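Maleylacetate reductase (Agrobacterium tumefaciens, PDB 3HL0) probably catalyses the NADH-dependent reduction of maleylacetate to 3-oxoadipate, a step in the breakdown of gamma-resorcylate. Local coordinates at residues L32-A37 / D111-V116; P118-G123 / L159-A164; Y153-T158 / T220-A225; M192-G197 / G229-A234; H241-T246 / R340-R345. All blocks are in the same frame, centred on the assembly; numbering follows the deposited sequence.

Contact 1 of 5, residues L32-A37 / D111-V116; sequences LGLSRA and DAAQIV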
# COMPACT_ATOMS: atom_id res chain seq x y z
N LEU A 32 12.44 28.86 -13.11
CA LEU A 32 13.04 29.08 -11.80
C LEU A 32 14.53 29.48 -11.86
O LEU A 32 15.14 29.73 -10.81
CB LEU A 32 12.88 27.84 -10.91
CG LEU A 32 11.47 27.39 -10.51
CD1 LEU A 32 11.49 25.91 -10.05
CD2 LEU A 32 10.87 28.30 -9.43
N GLY A 33 15.12 29.53 -13.05
CA GLY A 33 16.56 29.78 -13.20
C GLY A 33 17.43 28.63 -12.72
O GLY A 33 18.60 28.83 -12.37
N LEU A 34 16.86 27.42 -12.72
CA LEU A 34 17.55 26.21 -12.27
C LEU A 34 17.86 25.26 -13.44
O LEU A 34 17.40 25.49 -14.57
CB LEU A 34 16.65 25.49 -11.22
CG LEU A 34 16.31 26.38 -10.02
CD1 LEU A 34 15.37 25.64 -9.06
CD2 LEU A 34 17.55 26.90 -9.29
N SER A 35 18.64 24.21 -13.19
CA SER A 35 19.11 23.39 -14.30
C SER A 35 19.40 21.91 -13.99
O SER A 35 19.79 21.17 -14.88
CB SER A 35 20.34 24.06 -14.98
OG SER A 35 21.49 23.97 -14.15
N ARG A 36 19.20 21.48 -12.75
CA ARG A 36 19.64 20.15 -12.32
C ARG A 36 18.63 19.49 -11.36
O ARG A 36 18.75 19.58 -10.13
CB ARG A 36 21.05 20.21 -11.69
CG ARG A 36 22.19 20.62 -12.67
CD ARG A 36 22.48 19.54 -13.74
NE ARG A 36 23.36 18.47 -13.24
CZ ARG A 36 23.43 17.24 -13.74
NH1 ARG A 36 22.68 16.87 -14.78
NH2 ARG A 36 24.26 16.36 -13.19
N ALA A 37 17.63 18.84 -11.93
CA ALA A 37 16.55 18.28 -11.11
C ALA A 37 16.82 16.87 -10.63
O ALA A 37 17.27 16.03 -11.39
CB ALA A 37 15.23 18.27 -11.90
N ASP A 111 16.94 23.41 1.31
CA ASP A 111 16.26 24.50 0.62
C ASP A 111 16.08 24.29 -0.92
O ASP A 111 15.92 25.26 -1.67
CB ASP A 111 16.89 25.87 0.93
CG ASP A 111 15.84 26.97 1.11
OD1 ASP A 111 14.72 26.68 1.60
OD2 ASP A 111 16.16 28.13 0.77
N ALA A 112 16.10 23.03 -1.36
CA ALA A 112 15.80 22.70 -2.77
C ALA A 112 14.49 23.35 -3.16
O ALA A 112 13.52 23.31 -2.38
CB ALA A 112 15.65 21.18 -2.93
N ALA A 113 14.41 23.91 -4.37
CA ALA A 113 13.10 24.29 -4.90
C ALA A 113 12.35 22.99 -5.26
O ALA A 113 12.99 21.99 -5.63
CB ALA A 113 13.25 25.18 -6.14
N GLN A 114 11.02 23.02 -5.17
CA GLN A 114 10.19 21.84 -5.49
C GLN A 114 9.28 22.10 -6.67
O GLN A 114 8.52 23.10 -6.66
CB GLN A 114 9.28 21.51 -4.30
CG GLN A 114 10.03 21.18 -3.01
CD GLN A 114 9.07 21.05 -1.86
OE1 GLN A 114 8.31 20.08 -1.76
NE2 GLN A 114 9.08 22.05 -0.97
N ILE A 115 9.29 21.19 -7.64
CA ILE A 115 8.28 21.14 -8.68
C ILE A 115 7.54 19.83 -8.41
O ILE A 115 8.16 18.77 -8.45
CB ILE A 115 8.92 21.13 -10.06
CG1 ILE A 115 9.60 22.49 -10.36
CG2 ILE A 115 7.84 20.88 -11.17
CD1 ILE A 115 10.54 22.40 -11.57
N VAL A 116 6.26 19.92 -8.08
CA VAL A 116 5.50 18.71 -7.72
C VAL A 116 4.58 18.38 -8.85
O VAL A 116 3.93 19.28 -9.42
CB VAL A 116 4.69 18.94 -6.42
CG1 VAL A 116 3.95 17.61 -6.02
CG2 VAL A 116 5.62 19.37 -5.31

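Contact 2 of 5, residues P118-G123 / L159-A164; sequences PTTYAG and LGLPVA. With NAD (nicotinamide-adenine-dinucleotide), chain D.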
# COMPACT_ATOMS: atom_id res chain seq x y z
N PRO A 118 1.60 16.01 -9.05
CA PRO A 118 0.77 15.13 -8.20
C PRO A 118 0.04 14.11 -9.04
O PRO A 118 -0.47 14.45 -10.10
CB PRO A 118 -0.22 16.08 -7.51
CG PRO A 118 0.28 17.48 -7.77
CD PRO A 118 1.15 17.42 -9.04
N THR A 119 -0.09 12.88 -8.52
CA THR A 119 -0.78 11.84 -9.29
C THR A 119 -1.89 11.19 -8.45
O THR A 119 -2.44 10.18 -8.85
CB THR A 119 0.21 10.77 -9.80
OG1 THR A 119 0.86 10.13 -8.68
CG2 THR A 119 1.32 11.42 -10.72
N THR A 120 -2.17 11.76 -7.28
CA THR A 120 -3.35 11.34 -6.49
C THR A 120 -4.12 12.59 -6.12
O THR A 120 -3.87 13.68 -6.66
CB THR A 120 -3.02 10.56 -5.19
OG1 THR A 120 -2.45 11.44 -4.20
CG2 THR A 120 -2.04 9.39 -5.47
N TYR A 121 -5.08 12.45 -5.19
CA TYR A 121 -5.92 13.56 -4.78
C TYR A 121 -5.60 14.07 -3.39
O TYR A 121 -6.35 14.84 -2.81
CB TYR A 121 -7.40 13.14 -4.89
CG TYR A 121 -7.76 12.62 -6.30
CD1 TYR A 121 -7.33 13.31 -7.45
CD2 TYR A 121 -8.50 11.44 -6.46
CE1 TYR A 121 -7.63 12.84 -8.72
CE2 TYR A 121 -8.80 10.95 -7.72
CZ TYR A 121 -8.37 11.66 -8.86
OH TYR A 121 -8.69 11.15 -10.08
N ALA A 122 -4.46 13.67 -2.86
CA ALA A 122 -4.08 14.02 -1.46
C ALA A 122 -3.96 15.53 -1.21
O ALA A 122 -4.28 16.00 -0.11
CB ALA A 122 -2.72 13.33 -1.09
N GLY A 123 -3.45 16.27 -2.21
CA GLY A 123 -3.41 17.73 -2.05
C GLY A 123 -2.20 18.31 -1.32
O GLY A 123 -2.12 19.52 -1.15
N LEU A 159 -4.71 8.74 -15.16
CA LEU A 159 -5.56 7.76 -15.81
C LEU A 159 -5.26 6.38 -15.20
O LEU A 159 -6.18 5.55 -15.06
CB LEU A 159 -5.35 7.71 -17.33
CG LEU A 159 -5.82 8.98 -18.11
CD1 LEU A 159 -5.22 8.99 -19.51
CD2 LEU A 159 -7.31 9.11 -18.20
N GLY A 160 -3.99 6.19 -14.82
CA GLY A 160 -3.54 4.91 -14.28
C GLY A 160 -3.69 4.74 -12.79
O GLY A 160 -3.25 3.71 -12.21
N LEU A 161 -4.33 5.71 -12.14
CA LEU A 161 -4.50 5.60 -10.68
C LEU A 161 -5.61 4.56 -10.46
O LEU A 161 -6.71 4.70 -10.96
CB LEU A 161 -4.85 6.96 -10.09
CG LEU A 161 -5.03 7.03 -8.56
CD1 LEU A 161 -3.73 6.72 -7.78
CD2 LEU A 161 -5.64 8.44 -8.15
N PRO A 162 -5.32 3.49 -9.69
CA PRO A 162 -6.33 2.43 -9.57
C PRO A 162 -7.63 2.96 -8.98
O PRO A 162 -7.63 3.97 -8.23
CB PRO A 162 -5.66 1.43 -8.61
CG PRO A 162 -4.18 1.58 -8.85
CD PRO A 162 -4.04 3.11 -9.07
N VAL A 163 -8.73 2.30 -9.35
CA VAL A 163 -10.04 2.77 -8.96
C VAL A 163 -10.21 2.87 -7.44
O VAL A 163 -10.71 3.88 -6.94
CB VAL A 163 -11.15 1.93 -9.57
CG1 VAL A 163 -12.48 2.28 -8.95
CG2 VAL A 163 -11.21 2.19 -11.09
N ALA A 164 -9.80 1.84 -6.70
CA ALA A 164 -10.05 1.86 -5.24
C ALA A 164 -9.35 3.05 -4.55
O ALA A 164 -10.04 3.76 -3.79
CB ALA A 164 -9.64 0.51 -4.62
PA NAD D . 0.69 7.54 -1.54
O1A NAD D . 1.48 8.71 -2.02
O2A NAD D . 1.12 6.86 -0.30
O5B NAD D . 0.46 6.56 -2.78
C5B NAD D . -0.02 5.23 -2.52
C4B NAD D . 0.49 4.34 -3.65
O4B NAD D . -0.17 4.71 -4.86
C3B NAD D . 2.00 4.48 -3.86
O3B NAD D . 2.64 3.21 -4.06
C2B NAD D . 2.06 5.32 -5.12
O2B NAD D . 3.23 5.11 -5.88
C1B NAD D . 0.80 4.88 -5.88
N9A NAD D . 0.32 5.90 -6.85
C8A NAD D . 0.07 7.23 -6.60
N7A NAD D . -0.37 7.82 -7.74
C5A NAD D . -0.40 6.88 -8.73
C6A NAD D . -0.76 6.94 -10.08
N6A NAD D . -1.45 7.97 -10.63
N1A NAD D . -0.64 5.76 -10.81
C2A NAD D . -0.22 4.59 -10.22
N3A NAD D . 0.12 4.52 -8.89
C4A NAD D . 0.03 5.67 -8.16
O3 NAD D . -0.86 7.97 -1.21
PN NAD D . -1.50 9.42 -0.87
O1N NAD D . -2.82 9.10 -0.26
O2N NAD D . -1.42 10.19 -2.11
O5D NAD D . -0.57 10.07 0.26
C5D NAD D . -0.63 9.66 1.62
C4D NAD D . 0.54 10.33 2.34
O4D NAD D . 0.46 11.73 2.10
C3D NAD D . 0.40 10.14 3.85
O3D NAD D . 1.73 10.07 4.40
C2D NAD D . -0.30 11.41 4.28
O2D NAD D . -0.11 11.75 5.66
C1D NAD D . 0.33 12.42 3.34
N1N NAD D . -0.48 13.62 3.15
C2N NAD D . 0.08 14.80 3.51
C3N NAD D . -0.64 15.96 3.34
C7N NAD D . 0.08 17.19 3.73
O7N NAD D . -0.59 18.32 3.49
N7N NAD D . 1.32 17.14 4.29
C4N NAD D . -1.96 15.98 2.76
C5N NAD D . -2.52 14.75 2.40
C6N NAD D . -1.77 13.58 2.61

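Contact 3 of 5, residues Y153-T158 / T220-A225; sequences YDAELT and TALYGA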
# COMPACT_ATOMS: atom_id res chain seq x y z
N TYR A 153 -0.12 20.08 -12.78
CA TYR A 153 -1.23 19.14 -12.76
C TYR A 153 -1.50 18.63 -14.17
O TYR A 153 -1.96 19.38 -15.06
CB TYR A 153 -2.51 19.81 -12.26
CG TYR A 153 -2.59 19.99 -10.76
CD1 TYR A 153 -2.70 18.88 -9.91
CD2 TYR A 153 -2.60 21.28 -10.20
CE1 TYR A 153 -2.81 19.06 -8.51
CE2 TYR A 153 -2.70 21.46 -8.86
CZ TYR A 153 -2.82 20.36 -8.00
OH TYR A 153 -2.92 20.57 -6.67
N ASP A 154 -1.23 17.34 -14.36
CA ASP A 154 -1.40 16.71 -15.67
C ASP A 154 -2.34 15.51 -15.53
O ASP A 154 -1.91 14.45 -15.08
CB ASP A 154 -0.04 16.26 -16.20
CG ASP A 154 -0.13 15.61 -17.59
OD1 ASP A 154 -1.24 15.33 -18.08
OD2 ASP A 154 0.94 15.48 -18.23
N ALA A 155 -3.62 15.71 -15.86
CA ALA A 155 -4.61 14.66 -15.57
C ALA A 155 -4.28 13.35 -16.33
O ALA A 155 -4.72 12.27 -15.92
CB ALA A 155 -5.99 15.12 -15.88
N GLU A 156 -3.48 13.41 -17.39
CA GLU A 156 -3.09 12.15 -18.09
C GLU A 156 -2.36 11.18 -17.16
O GLU A 156 -2.46 9.94 -17.34
CB GLU A 156 -2.29 12.45 -19.37
CG GLU A 156 -3.13 13.16 -20.41
CD GLU A 156 -2.38 13.56 -21.69
OE1 GLU A 156 -1.14 13.40 -21.79
OE2 GLU A 156 -3.06 14.05 -22.61
N LEU A 157 -1.63 11.72 -16.17
CA LEU A 157 -0.83 10.93 -15.25
C LEU A 157 -1.70 10.24 -14.18
O LEU A 157 -1.22 9.39 -13.45
CB LEU A 157 0.21 11.81 -14.57
CG LEU A 157 1.13 12.52 -15.56
CD1 LEU A 157 2.26 13.10 -14.75
CD2 LEU A 157 1.65 11.59 -16.65
N THR A 158 -2.97 10.61 -14.13
CA THR A 158 -3.92 9.99 -13.22
C THR A 158 -4.80 8.94 -13.84
O THR A 158 -5.56 8.28 -13.14
CB THR A 158 -4.82 11.02 -12.51
OG1 THR A 158 -5.68 11.64 -13.45
CG2 THR A 158 -3.98 12.05 -11.72
N THR A 220 -11.55 16.84 -13.97
CA THR A 220 -12.45 17.45 -13.01
C THR A 220 -12.02 17.01 -11.61
O THR A 220 -11.96 17.83 -10.69
CB THR A 220 -13.90 17.06 -13.31
OG1 THR A 220 -14.22 17.62 -14.62
CG2 THR A 220 -14.84 17.66 -12.30
N ALA A 221 -11.72 15.72 -11.45
CA ALA A 221 -11.32 15.29 -10.09
C ALA A 221 -9.99 15.92 -9.65
O ALA A 221 -9.80 16.24 -8.49
CB ALA A 221 -11.19 13.78 -10.02
N LEU A 222 -9.03 16.05 -10.56
CA LEU A 222 -7.76 16.65 -10.20
C LEU A 222 -7.91 18.16 -9.84
O LEU A 222 -7.28 18.65 -8.92
CB LEU A 222 -6.78 16.43 -11.35
CG LEU A 222 -5.33 16.69 -11.00
CD1 LEU A 222 -4.75 15.89 -9.77
CD2 LEU A 222 -4.47 16.37 -12.22
N TYR A 223 -8.73 18.86 -10.62
CA TYR A 223 -9.08 20.24 -10.32
C TYR A 223 -9.69 20.31 -8.91
O TYR A 223 -9.31 21.18 -8.12
CB TYR A 223 -10.07 20.69 -11.36
CG TYR A 223 -10.90 21.91 -11.03
CD1 TYR A 223 -10.31 23.18 -11.02
CD2 TYR A 223 -12.26 21.79 -10.76
CE1 TYR A 223 -11.10 24.32 -10.73
CE2 TYR A 223 -13.06 22.90 -10.49
CZ TYR A 223 -12.45 24.16 -10.49
OH TYR A 223 -13.22 25.27 -10.24
N GLY A 224 -10.62 19.41 -8.60
CA GLY A 224 -11.22 19.41 -7.25
C GLY A 224 -10.14 19.18 -6.21
O GLY A 224 -10.14 19.84 -5.15
N ALA A 225 -9.22 18.25 -6.47
CA ALA A 225 -8.16 17.95 -5.50
C ALA A 225 -7.26 19.14 -5.21
O ALA A 225 -6.84 19.40 -4.07
CB ALA A 225 -7.33 16.72 -6.01

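Contact 4 of 5, residues M192-G197 / G229-A234; sequences MMAVEG and GTVLGA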
# COMPACT_ATOMS: atom_id res chain seq x y z
N MSE A 192 -15.50 29.44 -0.47
CA MSE A 192 -15.88 29.30 -1.90
C MSE A 192 -15.06 28.19 -2.60
O MSE A 192 -15.63 27.39 -3.35
CB MSE A 192 -15.77 30.69 -2.61
CG MSE A 192 -15.10 30.75 -3.98
SE MSE A 192 -14.91 32.70 -4.32
CE MSE A 192 -16.67 33.06 -3.71
N MSE A 193 -13.75 28.13 -2.36
CA MSE A 193 -12.90 27.09 -2.97
C MSE A 193 -13.34 25.72 -2.44
O MSE A 193 -13.35 24.75 -3.21
CB MSE A 193 -11.43 27.29 -2.66
CG MSE A 193 -10.91 28.54 -3.36
SE MSE A 193 -8.93 28.54 -3.03
CE MSE A 193 -8.43 30.12 -3.93
N ALA A 194 -13.67 25.65 -1.16
CA ALA A 194 -14.08 24.34 -0.57
C ALA A 194 -15.35 23.83 -1.20
O ALA A 194 -15.45 22.63 -1.52
CB ALA A 194 -14.24 24.46 0.98
N VAL A 195 -16.34 24.69 -1.37
CA VAL A 195 -17.60 24.25 -1.96
C VAL A 195 -17.36 23.80 -3.41
O VAL A 195 -17.88 22.77 -3.86
CB VAL A 195 -18.68 25.35 -1.86
CG1 VAL A 195 -19.92 24.90 -2.63
CG2 VAL A 195 -19.01 25.56 -0.39
N GLU A 196 -16.58 24.57 -4.16
CA GLU A 196 -16.30 24.21 -5.55
C GLU A 196 -15.51 22.89 -5.63
O GLU A 196 -15.80 22.08 -6.51
CB GLU A 196 -15.55 25.35 -6.23
CG GLU A 196 -15.12 25.04 -7.66
CD GLU A 196 -16.23 24.98 -8.69
OE1 GLU A 196 -17.45 25.03 -8.38
OE2 GLU A 196 -15.85 24.86 -9.87
N GLY A 197 -14.52 22.69 -4.73
CA GLY A 197 -13.78 21.42 -4.67
C GLY A 197 -14.70 20.25 -4.38
O GLY A 197 -14.60 19.21 -5.03
N GLY A 229 -6.87 20.73 -1.59
CA GLY A 229 -5.56 20.88 -0.97
C GLY A 229 -5.26 22.31 -0.61
O GLY A 229 -4.60 22.57 0.40
N THR A 230 -5.73 23.25 -1.42
CA THR A 230 -5.44 24.66 -1.19
C THR A 230 -6.05 25.07 0.14
O THR A 230 -5.41 25.76 0.94
CB THR A 230 -5.93 25.52 -2.34
OG1 THR A 230 -5.24 25.12 -3.54
CG2 THR A 230 -5.64 27.01 -2.07
N VAL A 231 -7.27 24.62 0.40
CA VAL A 231 -7.86 25.03 1.68
C VAL A 231 -7.28 24.29 2.88
O VAL A 231 -7.16 24.89 3.95
CB VAL A 231 -9.40 25.02 1.66
CG1 VAL A 231 -9.90 25.90 0.50
CG2 VAL A 231 -9.96 23.57 1.52
N LEU A 232 -6.82 23.05 2.68
CA LEU A 232 -6.00 22.36 3.72
C LEU A 232 -4.77 23.21 4.06
O LEU A 232 -4.34 23.29 5.24
CB LEU A 232 -5.54 20.99 3.23
CG LEU A 232 -4.57 20.25 4.17
CD1 LEU A 232 -5.17 20.00 5.57
CD2 LEU A 232 -4.16 18.91 3.53
N GLY A 233 -4.20 23.83 3.02
CA GLY A 233 -3.03 24.69 3.20
C GLY A 233 -3.32 25.97 3.95
O GLY A 233 -2.43 26.43 4.66
N ALA A 234 -4.55 26.48 3.85
CA ALA A 234 -4.91 27.88 4.20
C ALA A 234 -5.52 28.02 5.59
O ALA A 234 -5.24 29.00 6.30
CB ALA A 234 -5.89 28.43 3.22

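Contact 5 of 5, residues H241-T246 / R340-R345; sequences HKLCHT and RDLLQR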
# COMPACT_ATOMS: atom_id res chain seq x y z
N HIS A 241 -9.43 15.67 10.78
CA HIS A 241 -8.00 15.41 10.47
C HIS A 241 -7.24 14.98 11.74
O HIS A 241 -6.34 14.16 11.64
CB HIS A 241 -7.37 16.63 9.77
CG HIS A 241 -7.92 16.87 8.38
ND1 HIS A 241 -9.18 17.38 8.17
CD2 HIS A 241 -7.37 16.67 7.16
CE1 HIS A 241 -9.40 17.47 6.86
NE2 HIS A 241 -8.32 17.04 6.22
N LYS A 242 -7.59 15.54 12.90
CA LYS A 242 -6.92 15.13 14.16
C LYS A 242 -7.16 13.66 14.47
O LYS A 242 -6.22 12.92 14.76
CB LYS A 242 -7.38 16.01 15.31
CG LYS A 242 -6.90 17.47 15.15
CD LYS A 242 -5.44 17.63 15.59
CE LYS A 242 -5.11 19.08 15.91
NZ LYS A 242 -4.95 19.89 14.66
N LEU A 243 -8.41 13.23 14.33
CA LEU A 243 -8.76 11.83 14.61
C LEU A 243 -8.09 10.89 13.62
O LEU A 243 -7.63 9.82 14.02
CB LEU A 243 -10.27 11.65 14.67
CG LEU A 243 -10.80 10.28 15.10
CD1 LEU A 243 -10.29 10.03 16.55
CD2 LEU A 243 -12.32 10.29 15.04
N CYS A 244 -8.03 11.26 12.34
CA CYS A 244 -7.38 10.38 11.37
C CYS A 244 -5.89 10.26 11.71
O CYS A 244 -5.31 9.18 11.61
CB CYS A 244 -7.50 10.92 9.94
SG CYS A 244 -9.15 10.78 9.25
N HIS A 245 -5.28 11.36 12.12
CA HIS A 245 -3.87 11.31 12.49
C HIS A 245 -3.66 10.43 13.73
O HIS A 245 -2.71 9.64 13.76
CB HIS A 245 -3.31 12.73 12.72
CG HIS A 245 -1.85 12.76 13.04
ND1 HIS A 245 -1.37 12.75 14.33
CD2 HIS A 245 -0.76 12.81 12.23
CE1 HIS A 245 -0.05 12.78 14.31
NE2 HIS A 245 0.35 12.82 13.05
N THR A 246 -4.54 10.53 14.71
CA THR A 246 -4.44 9.70 15.94
C THR A 246 -4.58 8.23 15.60
O THR A 246 -3.74 7.40 15.99
CB THR A 246 -5.54 10.06 16.95
OG1 THR A 246 -5.30 11.39 17.37
CG2 THR A 246 -5.53 9.11 18.12
N ARG A 340 -16.11 8.40 21.77
CA ARG A 340 -16.26 6.95 21.88
C ARG A 340 -17.47 6.42 21.08
O ARG A 340 -17.35 5.38 20.43
CB ARG A 340 -16.29 6.51 23.36
CG ARG A 340 -16.36 4.99 23.57
CD ARG A 340 -15.10 4.28 23.04
NE ARG A 340 -15.29 2.83 23.21
CZ ARG A 340 -15.97 2.07 22.38
NH1 ARG A 340 -16.48 2.59 21.26
NH2 ARG A 340 -16.11 0.76 22.65
N ASP A 341 -18.60 7.12 21.13
CA ASP A 341 -19.79 6.77 20.34
C ASP A 341 -19.47 6.86 18.83
O ASP A 341 -19.86 6.00 18.07
CB ASP A 341 -20.95 7.73 20.64
CG ASP A 341 -21.50 7.64 22.07
OD1 ASP A 341 -21.28 6.61 22.73
OD2 ASP A 341 -22.18 8.65 22.50
N LEU A 342 -18.82 7.95 18.43
CA LEU A 342 -18.41 8.17 17.00
C LEU A 342 -17.55 6.97 16.54
O LEU A 342 -17.81 6.39 15.46
CB LEU A 342 -17.58 9.48 16.90
CG LEU A 342 -17.17 9.99 15.50
CD1 LEU A 342 -16.67 11.43 15.66
CD2 LEU A 342 -16.05 9.16 14.92
N LEU A 343 -16.55 6.60 17.35
CA LEU A 343 -15.72 5.44 17.01
C LEU A 343 -16.53 4.16 16.90
O LEU A 343 -16.24 3.32 16.05
CB LEU A 343 -14.56 5.36 18.01
CG LEU A 343 -13.52 6.45 17.88
CD1 LEU A 343 -12.55 6.36 19.08
CD2 LEU A 343 -12.77 6.39 16.54
N GLN A 344 -17.54 3.99 17.76
CA GLN A 344 -18.34 2.79 17.66
C GLN A 344 -19.12 2.73 16.38
O GLN A 344 -19.17 1.70 15.75
CB GLN A 344 -19.30 2.69 18.85
CG GLN A 344 -19.88 1.30 18.98
CD GLN A 344 -18.88 0.32 19.51
OE1 GLN A 344 -18.12 0.64 20.38
NE2 GLN A 344 -18.87 -0.89 18.95
N ARG A 345 -19.72 3.86 15.99
CA ARG A 345 -20.43 3.89 14.71
C ARG A 345 -19.48 3.62 13.52
O ARG A 345 -19.87 2.89 12.59
CB ARG A 345 -21.08 5.27 14.50
CG ARG A 345 -22.17 5.69 15.54
CD ARG A 345 -23.33 4.70 15.65
NE ARG A 345 -23.08 3.52 16.49
CZ ARG A 345 -23.07 3.55 17.83
NH1 ARG A 345 -22.91 2.40 18.53
NH2 ARG A 345 -23.27 4.71 18.47

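Contact 1 of 5, residues L32-A37 / D111-V116
Leu32 and Leu34 reach across to Ala113 and Ile115, and every touch is between aliphatic carbons. CD1 of Leu34 lies 3.6 Å from the CB of Ala113. One methyl of Leu32 does most of the rest: its CD1 sits 3.9 Å from CG1 of Ile115 and equally near that residue's CD1, while the Ala113 CB is more distant at 4.3 Å. Leu32 and Ile115 run alongside each other in opposite senses, flank against flank. A short alanine suits the point where two leucines converge, and branched Ile115 fills the deeper, buried position. Its CG1 lies beside the backbone N (chi1 -68°), which turns the longer branch out to the leucine.

Between the two leucines, Gly33 ends helix 25-31 with a Schellman motif; its positive phi is readily adopted by glycine and turns the chain, leaving the leucines on either side of it directed at the same strand. The strand is held in turn by backbone bonds of Ala113 with Val91 and of Gln114 with Val150. The contact thus packs the loop between helix 25-31 and strand 37-40 over the start of strand 113-118, with Leu32 also touching strand 150-153 and Leu34 touching strand 90-95 in the same parallel sheet.

Contact 2 of 5, residues P118-G123 / L159-A164
The adenine end of the NAD pocket is built where Leu161 meets the loop Thr119-Thr120-Tyr121. Leu161 has its CG anti to the backbone N (chi1 -178°), and its two methyls then serve different neighbours. CD1 lies over a face of the adenine, 3.5 Å from C5A of NAD, and also packs on the CG2 methyl of Thr120. CD2 turns to the protein side: it comes within 3.7 Å of the Thr119 O and covers one face of the Tyr121 ring, 4.1 Å from CE2. A flexible, wholly apolar leucine suits a place in contact with both a base and a phenol. The phenol's own hydroxyl is bonded to Arg218.

The threonines supply the polar grip. Thr119 O accepts a hydrogen bond from N6A of NAD (3.0 Å), while its OG1 is bonded to Gln45. Thr120 OG1 donates to the phosphate oxygen O2N of NAD at 2.6 Å and receives the backbone N of Ala122 in an ST turn (3.3 Å, 164°), an arrangement that should fix the hydroxyl's aim at the phosphate. Pro162 occupies the N-cap position of helix 163-180. A coenzyme lying in the cleft between an N-terminal alpha/beta domain and a C-terminal helical domain, as here, is characteristic of the iron-containing alcohol dehydrogenase family.

Contact 3 of 5, residues Y153-T158 / T220-A225
Leu222 reaches from its helix and packs against Tyr153, Ala155 and Thr158. Its CB starts out toward the loop, and CG, anti to the backbone N (chi1 -166°), continues in that direction until it lies 3.6 Å from CD1 of Tyr153. The branches then part. CD1 of Leu222 stays with the tyrosine, 3.6 Å from its CD1 and 3.9 Å from its CE1, the two side chains meeting at a slant. CD2 goes on to the backbone of the turn, 3.8 Å from the CA of Ala155, with the Ala155 CB and the Thr158 CG2 at its margin. A small alanine lets the methyl come down onto the main chain, and leucine's forked end allows one methyl to meet the ring and the other the backbone.

The turn itself is held by polar bonds. Asp154 OD1 accepts the N of Glu156 in an Asx turn, and the same carboxylate is bonded to Ser22 and Gly20. Ala155 O takes two donors, the N of Thr158 and its OG1, the latter at 2.7 Å in the carbonyl plane, which leaves the threonine methyl facing the leucine. Tyr153 OH is bonded to Glu125. The contact joins the end of strand 150-153 and the turn that follows it, which also carries Leu157 of the NAD pocket, to helix 215-234, which packs in turn on helix 188-210 through Thr220, Ala221 and Tyr223.

Contact 4 of 5, residues M192-G197 / G229-A234
Met193, a selenomethionine here, reaches across to the neighbouring helix and overlaps both Val231 and Thr230. Its CB rests 3.8 Å from CG1 of Val231. Beyond CG the chain is fully extended (chi2 -174°), which carries SE out to the CG2 methyl of Thr230, again at 3.8 Å. The long, unbranched side chain can therefore span two consecutive residues. Thr230 presents its CG2 methyl to the selenomethionine, while OG1 is turned back along its own helix and bonded to the Trp226 O, so a residue with a polar atom can sit in an apolar seam.

Val231 continues the contact toward Ala194, its CG1 also lying 4.1 Å from the backbone N of that residue. Its other methyl, CG2, approaches the CB of Ala194 at 4.4 Å. The short alanine lets the beta-branched valine approach the helix backbone.

The two segments run roughly antiparallel, at 148°, with axes 9.4 Å apart at their closest. They bring together helix 188-210 and the C-terminal part of helix 215-234, while helix 163-180 packs against both, through Ala177 and Ala180 against Ala194, and Ala180 against Val231.

Contact 5 of 5, residues H241-T246 / R340-R345
Leu243 is directed toward the other helix and meets two leucines of segment 340-345 with one methyl, CD2. Against Leu342 it meets like with like: CD2 of Leu243 is 3.9 Å from CD2 of Leu342, and the two side chains overlap flank to flank, running in opposite senses. Both have CG anti to the backbone N (chi1 -174° in each), which extends them away from their helices and lets the methyls meet although the backbones stay well apart, the nearest CA atoms, those of Leu243 and Leu343, being 9.7 Å from each other. Leu343 joins differently. Its CB is not aimed at the partner helix, but its CD2 swings over to lie 4.2 Å from CD2 of Leu243. Leucine suits all three places because its length spans the distance between the two backbones and its branched end can fit beside its neighbours.

Away from the interface the second helix is held by polar bonds. Arg340 NH1 donates to OE1 of Gln344, one turn on, at 2.7 Å, and the same guanidinium makes a salt bridge with Asp317. Helix 255-271 adds His265 against Leu342, and helix 316-323 adds Ala323 against Leu243. With no hydrogen bond or charge crossing it, the contact between helices 239-251 and 336-348 rests on dispersion and the burial of apolar surface, so it depends on shape rather than on precise bond direction.

Contacts 2, 3 and 5 are buried, whereas contacts 1 and 4 are partly buried. Contact 1 packs a loop on the parallel sheet of the N-terminal domain. Contact 2 joins the loop after strand 113-118 to the start of helix 163-180, beside NAD. Contacts 4 and 5 lie wholly among C-terminal helices, and contact 3 joins an N-terminal loop to a C-terminal helix. Contacts 2 and 3 touch and interleave along the chain; Tyr121 of contact 2 rests on Ala221 and Ala225 of contact 3. Contacts 3 and 4 share helix 215-234 and a probable Tyr223-Glu196 hydrogen bond. Between segments all five are apolar, but contact 2 adds polar bonds to NAD; contact 3 offers a weak one from the Leu157 O.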